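Local coordinates for kelch domain-containing protein (Colletotrichum graminicola M1.001, PDB 5C86) that oxidises alcohols as a copper enzyme of the fungal galactose oxidase and glyoxal oxidase (AA5) family, at residues A18-P23 with L29-G34; P74-D79 with I84-G89. All blocks are in the same frame, centred on the assembly; numbering follows the deposited sequence.

In the fold
Two consecutive beta hairpins of a seven-bladed kelch propeller show how neighbouring blades are built and packed. Interaction 1 (18-23 with 29-34) closes first along the chain, and interaction 2 (74-79 with 84-89) follows; their centres lie 11 Å apart, each about 12 Å from the centre of the chain. Each joins the first two strands of its blade, and the blades pack side to side: Trp-31 CH2 meets Val-86 CG2 at 3.8 Å, and Ala-20 CB meets Ile-84 CD1 at 3.8 Å. Both first strands touch strand 412-422 of the early-set region, which leads to His-423, a copper ligand of this protein, although the metal is absent from this apo form. Both hairpins thus lie close to the copper-binding residues.

Interaction 1. Residues A18-P23 with L29-G34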
loop_
_atom_site.group_PDB
_atom_site.type_symbol
_atom_site.label_atom_id
_atom_site.label_comp_id
_atom_site.label_asym_id
_atom_site.label_seq_id
_atom_site.Cartn_x
_atom_site.Cartn_y
_atom_site.Cartn_z
ATOM N N ALA A 18 -8.818 2.035 -7.227
ATOM C CA ALA A 18 -7.889 2.712 -6.326
ATOM C C ALA A 18 -8.655 2.822 -5.033
ATOM O O ALA A 18 -9.849 3.199 -5.018
ATOM C CB ALA A 18 -7.465 4.029 -6.853
ATOM N N VAL A 19 -7.973 2.600 -3.894
ATOM C CA VAL A 19 -8.602 2.699 -2.593
ATOM C C VAL A 19 -7.656 3.320 -1.596
ATOM O O VAL A 19 -6.431 3.171 -1.748
ATOM C CB VAL A 19 -9.103 1.388 -2.039
ATOM C CG1 VAL A 19 -10.091 0.704 -2.999
ATOM C CG2 VAL A 19 -7.976 0.412 -1.705
ATOM N N ALA A 20 -8.216 4.008 -0.592
ATOM C CA ALA A 20 -7.396 4.667 0.447
ATOM C C ALA A 20 -8.100 4.560 1.753
ATOM O O ALA A 20 -9.343 4.707 1.807
ATOM C CB ALA A 20 -7.159 6.106 0.155
ATOM N N LEU A 21 -7.356 4.325 2.824
ATOM C CA LEU A 21 -7.965 4.317 4.172
ATOM C C LEU A 21 -7.915 5.721 4.680
ATOM O O LEU A 21 -6.885 6.369 4.662
ATOM C CB LEU A 21 -7.192 3.376 5.111
ATOM C CG LEU A 21 -7.806 3.266 6.494
ATOM C CD1 LEU A 21 -9.025 2.450 6.433
ATOM C CD2 LEU A 21 -6.833 2.588 7.406
ATOM N N VAL A 22 -9.070 6.259 5.118
ATOM C CA VAL A 22 -9.130 7.630 5.574
ATOM C C VAL A 22 -8.617 7.703 7.060
ATOM O O VAL A 22 -9.139 7.006 7.934
ATOM C CB VAL A 22 -10.581 8.114 5.499
ATOM C CG1 VAL A 22 -10.674 9.528 6.009
ATOM C CG2 VAL A 22 -11.127 7.993 4.039
ATOM N N PRO A 23 -7.613 8.523 7.289
ATOM C CA PRO A 23 -7.188 8.651 8.697
ATOM C C PRO A 23 -8.288 9.053 9.651
ATOM O O PRO A 23 -9.232 9.734 9.281
ATOM C CB PRO A 23 -6.130 9.712 8.637
ATOM C CG PRO A 23 -5.547 9.676 7.286
ATOM C CD PRO A 23 -6.756 9.304 6.426
ATOM N N LEU A 29 -12.193 4.981 1.193
ATOM C CA LEU A 29 -12.416 5.838 -0.002
ATOM C C LEU A 29 -11.968 5.107 -1.255
ATOM O O LEU A 29 -10.836 4.613 -1.297
ATOM C CB LEU A 29 -11.687 7.168 0.069
ATOM C CG LEU A 29 -11.838 8.236 -1.033
ATOM C CD1 LEU A 29 -13.253 8.737 -1.070
ATOM C CD2 LEU A 29 -10.924 9.366 -0.735
ATOM N N VAL A 30 -12.843 5.017 -2.247
ATOM C CA VAL A 30 -12.517 4.349 -3.499
ATOM C C VAL A 30 -12.699 5.308 -4.687
ATOM O O VAL A 30 -13.574 6.206 -4.630
ATOM C CB VAL A 30 -13.286 3.062 -3.686
ATOM C CG1 VAL A 30 -13.336 2.251 -2.407
ATOM C CG2 VAL A 30 -14.718 3.307 -4.218
ATOM N N TRP A 31 -11.956 5.075 -5.754
ATOM C CA TRP A 31 -12.214 5.845 -6.977
ATOM C C TRP A 31 -11.867 5.045 -8.207
ATOM O O TRP A 31 -11.104 4.099 -8.186
ATOM C CB TRP A 31 -11.518 7.174 -7.013
ATOM C CG TRP A 31 -10.014 7.234 -7.145
ATOM C CD1 TRP A 31 -9.321 7.280 -8.305
ATOM C CD2 TRP A 31 -9.040 7.292 -6.087
ATOM N NE1 TRP A 31 -7.995 7.417 -8.078
ATOM C CE2 TRP A 31 -7.792 7.398 -6.712
ATOM C CE3 TRP A 31 -9.109 7.252 -4.683
ATOM C CZ2 TRP A 31 -6.573 7.483 -6.010
ATOM C CZ3 TRP A 31 -7.886 7.337 -3.954
ATOM C CH2 TRP A 31 -6.648 7.485 -4.632
ATOM N N SER A 32 -12.479 5.429 -9.350
ATOM C CA SER A 32 -12.280 4.756 -10.671
ATOM C C SER A 32 -11.537 5.704 -11.562
ATOM O O SER A 32 -10.333 5.573 -11.799
ATOM C CB SER A 32 -13.605 4.299 -11.238
ATOM O OG SER A 32 -14.595 5.386 -11.241
ATOM N N SER A 33 -12.239 6.721 -12.106
ATOM C CA SER A 33 -11.764 7.586 -13.177
ATOM C C SER A 33 -12.869 8.648 -13.378
ATOM O O SER A 33 -13.806 8.730 -12.555
ATOM C CB SER A 33 -11.628 6.805 -14.479
ATOM O OG SER A 33 -12.862 6.264 -14.832
ATOM N N GLY A 34 -12.814 9.274 -14.554
ATOM C CA GLY A 34 -13.958 10.139 -15.000
ATOM C C GLY A 34 -15.208 9.444 -15.378
ATOM O O GLY A 34 -16.186 10.142 -15.729
#
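The methyl group of Ala-18 sits over the face of the Trp-31 indole, and this CH-pi contact is the tight end of the hairpin. Ala-18 CB lies 3.6 Å from the centroid of the five-membered ring of Trp-31, 19° off its normal, and the nearest ring atom is CE2. Trp-31 reaches that place because CG stands between its own backbone N and carbonyl carbon (chi1 69°), a torsion that folds the indole back beneath strand 18-21. The ring's NE1 is held by the carbonyl O of Met-71, which fixes the indole at its polar edge while the methyl covers a face. Ala-20 CB merely approaches the ring edge, 4.4 Å from Trp-31 CZ3.

Behind this packing the antiparallel backbones are stitched by four hydrogen bonds, two in each hydrogen-bonded pair. Trp-31 N reaches Ala-18 O at 2.9 Å, and Leu-29 N reaches Ala-20 O at 2.9 Å, each answered by a bond in the reverse sense. Between them, the non-hydrogen-bonded pair turns its side chains to the other face of the sheet, where Val-19 CG1 meets Val-30 CG1 at 3.6 Å. There Val-19 also rests on Thr-337 and Leu-339 of strand 336-340, in the adjacent blade.

Toward the turn the fit slackens without opening to solvent: Val-22 CG2 grazes Leu-29 CB at 4.1 Å. The backbones of Val-19 and Val-30 bond outward, to Thr-421 of strand 412-422 and Ser-50 of strand 47-52. The small side chain of Ala-18 therefore lets strand and indole come close, and with the backbones bonded within the hairpin and to both flanking strands, the side-chain contact is almost purely apolar, held by dispersion and CH-pi attraction near His-423.

Interaction 2. Residues P74-D79 with I84-G89; sequences PGTSLD and IIVTGG
The carbonyl O of Thr-87 is approached by several groups. Gly-75 N donates to Thr-87 O at 2.9 Å, in the carbonyl plane, and Gln-121 NE2 adds a weak hydrogen bond from outside the hairpin; Pro-74 CA also passes within 3.2 Å of Thr-87 O. Thr-87 N returns a bond to Gly-75 O, and two residues on the exchange is repeated: Ile-85 N points at Ser-77 O at 2.8 Å, running almost straight down the carbonyl, while Ser-77 N reaches Ile-85 O. Thr-87 has chi1 of 43°, which sets its OG1 over the bare Gly-75 CA at 3.4 Å.

These are the first two strands of a kelch blade, 75-78 lining the propeller axis, and Gly-88 and Gly-89 form the double glycine that follows the second strand in kelch repeats. Both glycines have positive phi, turning the chain at the strand end beside Pro-74, and they keep backbone bonds to Lys-94 and Arg-118 respectively; Gly-88 O is taken by His-69 NE2 and Gly-89 O by Ser-139 OG.

Pro-74 and Val-86 make the tightest apolar pair, Pro-74 CB crossing Val-86 CG1 at 3.5 Å, less than a usual carbon contact. The same proline touches Thr-422 and lies about 5 Å, side chain to side chain, from His-423. Leu-78 and Ile-84 are more relaxed, lying alongside one another and pointing the same way, with Leu-78 CG 4.2 Å from Ile-84 CG1. On the face of Ser-77 and Ile-85, Ser-77 OG bonds to Thr-76 O and to Ser-123 OG. At the turn, Ile-85 CD1 reaches Asp-79 CB at 3.9 Å, the two side chains crossing nearly at right angles, while Asp-79 OD2 forms a salt bridge with Arg-83 NE and OD1 accepts a hydrogen bond from Asp-81 N.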
loop_
_atom_site.group_PDB
_atom_site.type_symbol
_atom_site.label_atom_id
_atom_site.label_comp_id
_atom_site.label_asym_id
_atom_site.label_seq_id
_atom_site.Cartn_x
_atom_site.Cartn_y
_atom_site.Cartn_z
ATOM N N PRO A 74 -2.827 6.645 -11.353
ATOM C CA PRO A 74 -1.938 7.661 -10.811
ATOM C C PRO A 74 -0.898 7.099 -9.892
ATOM O O PRO A 74 -0.882 5.872 -9.634
ATOM C CB PRO A 74 -2.892 8.450 -9.926
ATOM C CG PRO A 74 -3.725 7.357 -9.305
ATOM C CD PRO A 74 -3.877 6.317 -10.359
ATOM N N GLY A 75 -0.006 7.981 -9.393
ATOM C CA GLY A 75 0.736 7.695 -8.173
ATOM C C GLY A 75 -0.071 8.091 -6.984
ATOM O O GLY A 75 -0.923 9.014 -7.044
ATOM N N THR A 76 0.164 7.422 -5.847
ATOM C CA THR A 76 -0.595 7.793 -4.612
ATOM C C THR A 76 0.417 7.813 -3.479
ATOM O O THR A 76 1.299 6.926 -3.389
ATOM C CB THR A 76 -1.684 6.863 -4.271
ATOM O OG1 THR A 76 -1.166 5.544 -4.011
ATOM C CG2 THR A 76 -2.669 6.762 -5.346
ATOM N N SER A 77 0.262 8.735 -2.560
ATOM C CA SER A 77 1.016 8.737 -1.286
ATOM C C SER A 77 0.262 9.498 -0.258
ATOM O O SER A 77 -0.555 10.378 -0.609
ATOM C CB SER A 77 2.397 9.351 -1.402
ATOM O OG SER A 77 3.269 8.603 -2.272
ATOM N N LEU A 78 0.447 9.160 1.028
ATOM C CA LEU A 78 -0.040 9.961 2.132
ATOM C C LEU A 78 1.069 10.756 2.744
ATOM O O LEU A 78 2.125 10.253 3.017
ATOM C CB LEU A 78 -0.659 9.116 3.195
ATOM C CG LEU A 78 -2.074 8.719 2.880
ATOM C CD1 LEU A 78 -2.105 7.645 1.793
ATOM C CD2 LEU A 78 -2.872 8.156 4.033
ATOM N N ASP A 79 0.876 12.051 2.923
ATOM C CA ASP A 79 1.917 12.891 3.434
ATOM C C ASP A 79 1.941 12.918 4.982
ATOM O O ASP A 79 1.207 12.200 5.636
ATOM C CB ASP A 79 1.817 14.349 2.844
ATOM C CG ASP A 79 0.778 15.208 3.474
ATOM O OD1 ASP A 79 -0.044 14.825 4.356
ATOM O OD2 ASP A 79 0.711 16.404 2.956
ATOM N N ILE A 84 -3.944 12.820 1.282
ATOM C CA ILE A 84 -3.742 11.872 0.155
ATOM C C ILE A 84 -3.370 12.661 -1.087
ATOM O O ILE A 84 -4.166 13.477 -1.563
ATOM C CB ILE A 84 -4.981 11.029 -0.088
ATOM C CG1 ILE A 84 -5.488 10.355 1.170
ATOM C CG2 ILE A 84 -4.679 10.047 -1.215
ATOM C CD1 ILE A 84 -6.848 9.834 1.063
ATOM N N ILE A 85 -2.155 12.488 -1.509
ATOM C CA ILE A 85 -1.609 13.173 -2.679
ATOM C C ILE A 85 -1.602 12.239 -3.868
ATOM O O ILE A 85 -0.921 11.195 -3.840
ATOM C CB ILE A 85 -0.247 13.743 -2.384
ATOM C CG1 ILE A 85 -0.309 14.846 -1.246
ATOM C CG2 ILE A 85 0.391 14.364 -3.655
ATOM C CD1 ILE A 85 1.012 15.464 -0.839
ATOM N N VAL A 86 -2.344 12.568 -4.946
ATOM C CA VAL A 86 -2.505 11.751 -6.105
ATOM C C VAL A 86 -1.924 12.476 -7.323
ATOM O O VAL A 86 -2.282 13.623 -7.576
ATOM C CB VAL A 86 -3.969 11.371 -6.273
ATOM C CG1 VAL A 86 -4.221 10.545 -7.478
ATOM C CG2 VAL A 86 -4.533 10.645 -5.055
ATOM N N THR A 87 -1.087 11.804 -8.075
ATOM C CA THR A 87 -0.302 12.406 -9.152
ATOM C C THR A 87 -0.612 11.735 -10.457
ATOM O O THR A 87 -0.569 10.518 -10.600
ATOM C CB THR A 87 1.179 12.318 -8.901
ATOM O OG1 THR A 87 1.585 11.000 -8.382
ATOM C CG2 THR A 87 1.603 13.326 -7.913
ATOM N N GLY A 88 -0.812 12.555 -11.501
ATOM C CA GLY A 88 -0.833 12.022 -12.892
ATOM C C GLY A 88 -1.962 11.100 -13.160
ATOM O O GLY A 88 -3.055 11.184 -12.597
ATOM N N GLY A 89 -1.677 10.145 -14.053
ATOM C CA GLY A 89 -2.683 9.267 -14.541
ATOM C C GLY A 89 -3.326 9.846 -15.810
ATOM O O GLY A 89 -2.605 10.376 -16.637
#